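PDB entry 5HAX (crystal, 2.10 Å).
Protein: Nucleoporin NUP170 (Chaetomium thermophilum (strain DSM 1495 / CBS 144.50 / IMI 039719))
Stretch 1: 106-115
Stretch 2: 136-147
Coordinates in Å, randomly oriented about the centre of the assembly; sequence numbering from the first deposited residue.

Stretch 1, residues 106-115: GYEEATHTIT
Stretch 2, residues 136-147: VVATTSEIILLG

Stretch 2 is a β-hairpin. Strand 136-139 turns at T140 and S141 and returns as strand 142-147. V137 and I144 pair through two backbone hydrogen bonds, V137 N to I144 O at 2.8 Å and I144 N to V137 O at 2.7 Å. T139 N donates to E142 O at 2.8 Å. The T139 side chain (chi1 p, 73°) fastens the turn, because T139 OG1 accepts from S141 N at 3.1 Å and from E142 N at 3.0 Å.

Stretch 1 leaves a strand at Y107 (phi/psi -139/112), crosses a loop from E108 to T113, and enters a second strand at I114 (-78/131). That strand runs antiparallel to 136-139. I114 and T139 form a non-hydrogen-bonded pair, with CA atoms 4.1 Å apart and side chains that diverge. Hydrogen bonds flank this pair. T115 N donates to A138 O at 2.8 Å and a nearly straight 164°. T140 N donates to T113 O at 3.0 Å and a more bent 137°. The same carbonyls receive CA-H contacts: T139 CA lies 3.0 Å from T113 O, and I114 CA lies 3.4 Å from A138 O.

Y107, at the end of its strand, and A110 to T113 of the loop supply contacts to the hairpin. Y107 (chi1 t, chi2 -98°) points toward stretch 2. L146 (m, t) places CD1 over one face of the Y107 ring, 3.8 Å from the centroid and 17° off the normal, a CH-pi contact. At the far end of the ring, Y107 OH sits 3.7 Å from I144 CG2.

A110 is a small bump. A110 CB lies 4.1 Å from T139 CG2 and 4.5 Å from I144 CD1, so the A110 methyl sits over the shallow gap between them. I144 is m, t. I114 (m, t) brings CG1 to 4.0 Å from V137 CG1 and also 4.0 Å from T139 CG2. V137 is t. The T139 methyl thus touches both A110 and I114.

H112 (chi1 m, chi2 97°) covers the turn. H112 CB packs 3.3 Å from T140 OG1, and H112 ND1 approaches S141 CB at 3.3 Å. The ring meets both residues obliquely. H112 O is 3.6 Å from T139 CG2.

T115 and T140 are both p rotamers. T115 CG2 meets T140 CG2 at 3.7 Å, methyl against methyl. T115 OG1 is too far from T139 O for a direct bond, at 3.9 Å. A water fills the gap, donating to T115 OG1 at 2.6 Å and to T139 O at 3.0 Å.

Together the stretches bury 619 Å², both sides summed.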

ATOM      1  N   GLY A 106     -16.175 -21.124  15.101  1.00 68.03           N
ATOM      2  CA  GLY A 106     -16.029 -22.480  14.596  1.00 62.56           C
ATOM      3  C   GLY A 106     -17.014 -22.779  13.476  1.00 67.10           C
ATOM      4  O   GLY A 106     -18.168 -22.360  13.514  1.00 75.71           O
ATOM      5  N   TYR A 107     -16.532 -23.511  12.472  1.00 54.62           N
ATOM      6  CA  TYR A 107     -17.364 -23.983  11.368  1.00 51.38           C
ATOM      7  C   TYR A 107     -16.943 -25.410  11.052  1.00 61.16           C
ATOM      8  O   TYR A 107     -15.831 -25.636  10.562  1.00 51.92           O
ATOM      9  CB  TYR A 107     -17.230 -23.089  10.136  1.00 52.19           C
ATOM     10  CG  TYR A 107     -17.919 -23.654   8.916  1.00 56.94           C
ATOM     11  CD1 TYR A 107     -17.206 -24.354   7.954  1.00 64.51           C
ATOM     12  CD2 TYR A 107     -19.287 -23.499   8.735  1.00 56.76           C
ATOM     13  CE1 TYR A 107     -17.834 -24.877   6.839  1.00 64.57           C
ATOM     14  CE2 TYR A 107     -19.924 -24.019   7.625  1.00 61.69           C
ATOM     15  CZ  TYR A 107     -19.192 -24.706   6.679  1.00 65.61           C
ATOM     16  OH  TYR A 107     -19.818 -25.227   5.569  1.00 67.81           O
ATOM     17  N   GLU A 108     -17.835 -26.369  11.324  1.00 62.20           N
ATOM     18  CA  GLU A 108     -17.504 -27.786  11.238  1.00 57.72           C
ATOM     19  C   GLU A 108     -18.523 -28.560  10.406  1.00 60.34           C
ATOM     20  O   GLU A 108     -18.624 -29.783  10.546  1.00 68.19           O
ATOM     21  CB  GLU A 108     -17.393 -28.385  12.641  1.00 60.96           C
ATOM     22  CG  GLU A 108     -16.665 -27.472  13.622  1.00 67.89           C
ATOM     23  CD  GLU A 108     -16.356 -28.144  14.946  1.00 82.97           C
ATOM     24  OE1 GLU A 108     -16.191 -29.381  14.968  1.00 79.90           O
ATOM     25  OE2 GLU A 108     -16.279 -27.429  15.968  1.00 88.02           O
ATOM     26  N   GLU A 109     -19.272 -27.876   9.538  1.00 59.36           N
ATOM     27  CA  GLU A 109     -20.230 -28.568   8.683  1.00 64.34           C
ATOM     28  C   GLU A 109     -19.532 -29.483   7.687  1.00 72.11           C
ATOM     29  O   GLU A 109     -20.096 -30.510   7.293  1.00 72.66           O
ATOM     30  CB  GLU A 109     -21.096 -27.557   7.928  1.00 66.90           C
ATOM     31  CG  GLU A 109     -21.843 -26.574   8.812  1.00 79.21           C
ATOM     32  CD  GLU A 109     -22.723 -27.260   9.836  1.00 87.02           C
ATOM     33  OE1 GLU A 109     -22.419 -27.164  11.044  1.00 85.37           O
ATOM     34  OE2 GLU A 109     -23.721 -27.895   9.433  1.00101.69           O
ATOM     35  N   ALA A 110     -18.318 -29.127   7.270  1.00 69.85           N
ATOM     36  CA  ALA A 110     -17.627 -29.876   6.231  1.00 69.87           C
ATOM     37  C   ALA A 110     -17.442 -31.333   6.636  1.00 58.94           C
ATOM     38  O   ALA A 110     -17.229 -31.660   7.808  1.00 58.32           O
ATOM     39  CB  ALA A 110     -16.268 -29.244   5.930  1.00 65.09           C
ATOM     40  N   THR A 111     -17.516 -32.208   5.637  1.00 56.01           N
ATOM     41  CA  THR A 111     -17.423 -33.648   5.841  1.00 69.17           C
ATOM     42  C   THR A 111     -16.037 -34.206   5.552  1.00 65.65           C
ATOM     43  O   THR A 111     -15.671 -35.238   6.126  1.00 61.28           O
ATOM     44  CB  THR A 111     -18.453 -34.373   4.961  1.00 73.19           C
ATOM     45  OG1 THR A 111     -18.209 -35.784   4.996  1.00 93.23           O
ATOM     46  CG2 THR A 111     -18.397 -33.884   3.511  1.00 64.46           C
ATOM     47  N   HIS A 112     -15.254 -33.547   4.701  1.00 58.66           N
ATOM     48  CA  HIS A 112     -13.935 -34.021   4.306  1.00 55.14           C
ATOM     49  C   HIS A 112     -12.869 -32.977   4.625  1.00 53.48           C
ATOM     50  O   HIS A 112     -13.165 -31.831   4.975  1.00 51.80           O
ATOM     51  CB  HIS A 112     -13.910 -34.373   2.813  1.00 53.02           C
ATOM     52  CG  HIS A 112     -14.678 -35.614   2.475  1.00 58.84           C
ATOM     53  ND1 HIS A 112     -15.971 -35.584   1.998  1.00 62.66           N
ATOM     54  CD2 HIS A 112     -14.338 -36.922   2.554  1.00 57.51           C
ATOM     55  CE1 HIS A 112     -16.392 -36.818   1.792  1.00 63.70           C
ATOM     56  NE2 HIS A 112     -15.421 -37.650   2.122  1.00 61.21           N
ATOM     57  N   THR A 113     -11.610 -33.401   4.494  1.00 50.22           N
ATOM     58  CA  THR A 113     -10.472 -32.570   4.871  1.00 47.36           C
ATOM     59  C   THR A 113     -10.466 -31.256   4.098  1.00 48.53           C
ATOM     60  O   THR A 113     -10.619 -31.240   2.874  1.00 42.66           O
ATOM     61  CB  THR A 113      -9.168 -33.329   4.613  1.00 52.34           C
ATOM     62  OG1 THR A 113      -9.217 -34.604   5.264  1.00 49.36           O
ATOM     63  CG2 THR A 113      -7.966 -32.540   5.123  1.00 49.39           C
ATOM     64  N   ILE A 114     -10.273 -30.154   4.819  1.00 44.79           N
ATOM     65  CA  ILE A 114     -10.141 -28.840   4.199  1.00 37.97           C
ATOM     66  C   ILE A 114      -8.733 -28.702   3.637  1.00 36.78           C
ATOM     67  O   ILE A 114      -7.746 -28.959   4.336  1.00 36.82           O
ATOM     68  CB  ILE A 114     -10.445 -27.726   5.217  1.00 46.21           C
ATOM     69  CG1 ILE A 114     -11.926 -27.753   5.602  1.00 50.49           C
ATOM     70  CG2 ILE A 114     -10.082 -26.354   4.646  1.00 39.33           C
ATOM     71  CD1 ILE A 114     -12.257 -26.906   6.813  1.00 48.34           C
ATOM     72  N   THR A 115      -8.638 -28.274   2.376  1.00 39.61           N
ATOM     73  CA  THR A 115      -7.360 -28.113   1.698  1.00 41.96           C
ATOM     74  C   THR A 115      -7.031 -26.670   1.343  1.00 38.39           C
ATOM     75  O   THR A 115      -5.870 -26.378   1.037  1.00 41.41           O
ATOM     76  CB  THR A 115      -7.332 -28.957   0.413  1.00 39.34           C
ATOM     77  OG1 THR A 115      -8.449 -28.617  -0.416  1.00 38.28           O
ATOM     78  CG2 THR A 115      -7.384 -30.446   0.749  1.00 42.75           C
ATOM     79  N   VAL A 136     -14.597 -18.824   0.924  1.00 47.12           N
ATOM     80  CA  VAL A 136     -14.496 -20.017   0.088  1.00 39.51           C
ATOM     81  C   VAL A 136     -13.749 -21.080   0.881  1.00 45.47           C
ATOM     82  O   VAL A 136     -12.618 -20.850   1.324  1.00 44.84           O
ATOM     83  CB  VAL A 136     -13.779 -19.720  -1.239  1.00 45.12           C
ATOM     84  CG1 VAL A 136     -13.848 -20.934  -2.157  1.00 48.06           C
ATOM     85  CG2 VAL A 136     -14.379 -18.499  -1.917  1.00 45.03           C
ATOM     86  N   VAL A 137     -14.375 -22.243   1.053  1.00 44.90           N
ATOM     87  CA  VAL A 137     -13.799 -23.361   1.796  1.00 46.54           C
ATOM     88  C   VAL A 137     -13.725 -24.547   0.844  1.00 50.71           C
ATOM     89  O   VAL A 137     -14.761 -25.075   0.418  1.00 50.05           O
ATOM     90  CB  VAL A 137     -14.622 -23.709   3.043  1.00 47.00           C
ATOM     91  CG1 VAL A 137     -14.009 -24.899   3.772  1.00 42.41           C
ATOM     92  CG2 VAL A 137     -14.720 -22.505   3.970  1.00 41.90           C
ATOM     93  N   ALA A 138     -12.507 -24.977   0.525  1.00 47.49           N
ATOM     94  CA  ALA A 138     -12.277 -26.100  -0.376  1.00 40.76           C
ATOM     95  C   ALA A 138     -11.868 -27.329   0.426  1.00 40.60           C
ATOM     96  O   ALA A 138     -10.964 -27.256   1.265  1.00 42.80           O
ATOM     97  CB  ALA A 138     -11.196 -25.758  -1.403  1.00 42.52           C
ATOM     98  N   THR A 139     -12.536 -28.450   0.165  1.00 41.04           N
ATOM     99  CA  THR A 139     -12.193 -29.738   0.752  1.00 44.49           C
ATOM    100  C   THR A 139     -11.782 -30.703  -0.358  1.00 42.04           C
ATOM    101  O   THR A 139     -11.765 -30.355  -1.541  1.00 45.25           O
ATOM    102  CB  THR A 139     -13.364 -30.320   1.553  1.00 49.31           C
ATOM    103  OG1 THR A 139     -14.386 -30.779   0.657  1.00 50.93           O
ATOM    104  CG2 THR A 139     -13.945 -29.281   2.506  1.00 47.43           C
ATOM    105  N   THR A 140     -11.454 -31.934   0.037  1.00 44.87           N
ATOM    106  CA  THR A 140     -11.116 -32.963  -0.940  1.00 50.54           C
ATOM    107  C   THR A 140     -12.332 -33.449  -1.717  1.00 52.88           C
ATOM    108  O   THR A 140     -12.165 -34.216  -2.671  1.00 53.87           O
ATOM    109  CB  THR A 140     -10.446 -34.153  -0.250  1.00 50.10           C
ATOM    110  OG1 THR A 140     -11.295 -34.655   0.787  1.00 47.08           O
ATOM    111  CG2 THR A 140      -9.109 -33.743   0.350  1.00 49.96           C
ATOM    112  N   SER A 141     -13.536 -33.015  -1.342  1.00 51.33           N
ATOM    113  CA  SER A 141     -14.772 -33.455  -1.975  1.00 54.95           C
ATOM    114  C   SER A 141     -15.574 -32.333  -2.618  1.00 55.63           C
ATOM    115  O   SER A 141     -16.309 -32.597  -3.572  1.00 56.05           O
ATOM    116  CB  SER A 141     -15.663 -34.170  -0.946  1.00 60.00           C
ATOM    117  OG  SER A 141     -16.827 -34.700  -1.554  1.00 77.53           O
ATOM    118  N   GLU A 142     -15.455 -31.094  -2.140  1.00 54.60           N
ATOM    119  CA  GLU A 142     -16.298 -30.016  -2.643  1.00 57.14           C
ATOM    120  C   GLU A 142     -15.699 -28.670  -2.256  1.00 50.70           C
ATOM    121  O   GLU A 142     -14.800 -28.581  -1.416  1.00 49.46           O
ATOM    122  CB  GLU A 142     -17.724 -30.143  -2.097  1.00 62.28           C
ATOM    123  CG  GLU A 142     -17.790 -30.098  -0.576  1.00 60.88           C
ATOM    124  CD  GLU A 142     -19.155 -30.468  -0.033  1.00 83.86           C
ATOM    125  OE1 GLU A 142     -19.266 -30.688   1.192  1.00 81.06           O
ATOM    126  OE2 GLU A 142     -20.116 -30.538  -0.828  1.00 87.23           O
ATOM    127  N   ILE A 143     -16.220 -27.619  -2.891  1.00 48.85           N
ATOM    128  CA  ILE A 143     -15.948 -26.234  -2.518  1.00 55.54           C
ATOM    129  C   ILE A 143     -17.245 -25.629  -1.999  1.00 51.01           C
ATOM    130  O   ILE A 143     -18.315 -25.828  -2.588  1.00 56.61           O
ATOM    131  CB  ILE A 143     -15.400 -25.401  -3.694  1.00 56.87           C
ATOM    132  CG1 ILE A 143     -14.080 -25.987  -4.208  1.00 58.51           C
ATOM    133  CG2 ILE A 143     -15.189 -23.955  -3.261  1.00 64.21           C
ATOM    134  CD1 ILE A 143     -14.251 -27.057  -5.267  1.00 60.43           C
ATOM    135  N   ILE A 144     -17.143 -24.870  -0.910  1.00 52.31           N
ATOM    136  CA  ILE A 144     -18.297 -24.337  -0.194  1.00 50.12           C
ATOM    137  C   ILE A 144     -18.153 -22.823  -0.109  1.00 55.07           C
ATOM    138  O   ILE A 144     -17.081 -22.317   0.244  1.00 55.40           O
ATOM    139  CB  ILE A 144     -18.414 -24.953   1.213  1.00 55.27           C
ATOM    140  CG1 ILE A 144     -18.469 -26.482   1.117  1.00 60.45           C
ATOM    141  CG2 ILE A 144     -19.647 -24.417   1.932  1.00 57.85           C
ATOM    142  CD1 ILE A 144     -18.184 -27.189   2.423  1.00 61.85           C
ATOM    143  N   LEU A 145     -19.229 -22.109  -0.429  1.00 52.32           N
ATOM    144  CA  LEU A 145     -19.279 -20.656  -0.315  1.00 53.86           C
ATOM    145  C   LEU A 145     -20.112 -20.271   0.899  1.00 54.93           C
ATOM    146  O   LEU A 145     -21.213 -20.795   1.093  1.00 54.24           O
ATOM    147  CB  LEU A 145     -19.877 -20.025  -1.572  1.00 49.07           C
ATOM    148  CG  LEU A 145     -19.231 -20.386  -2.908  1.00 60.12           C
ATOM    149  CD1 LEU A 145     -19.938 -19.649  -4.035  1.00 47.23           C
ATOM    150  CD2 LEU A 145     -17.743 -20.069  -2.899  1.00 52.98           C
ATOM    151  N   LEU A 146     -19.584 -19.354   1.709  1.00 55.96           N
ATOM    152  CA  LEU A 146     -20.299 -18.808   2.854  1.00 58.30           C
ATOM    153  C   LEU A 146     -20.302 -17.291   2.770  1.00 59.45           C
ATOM    154  O   LEU A 146     -19.281 -16.673   2.456  1.00 50.38           O
ATOM    155  CB  LEU A 146     -19.665 -19.243   4.181  1.00 51.90           C
ATOM    156  CG  LEU A 146     -19.704 -20.734   4.517  1.00 53.83           C
ATOM    157  CD1 LEU A 146     -19.028 -20.987   5.855  1.00 59.35           C
ATOM    158  CD2 LEU A 146     -21.132 -21.252   4.537  1.00 64.97           C
ATOM    159  N   GLY A 147     -21.460 -16.698   3.045  1.00 56.47           N
ATOM    160  CA  GLY A 147     -21.535 -15.256   3.152  1.00 47.54           C
ATOM    161  C   GLY A 147     -20.868 -14.764   4.423  1.00 49.77           C
ATOM    162  O   GLY A 147     -20.897 -15.420   5.463  1.00 56.92           O
TER
HETATM  163  O   HOH W   1      -8.963 -30.020  -2.546  1.00 42.05           O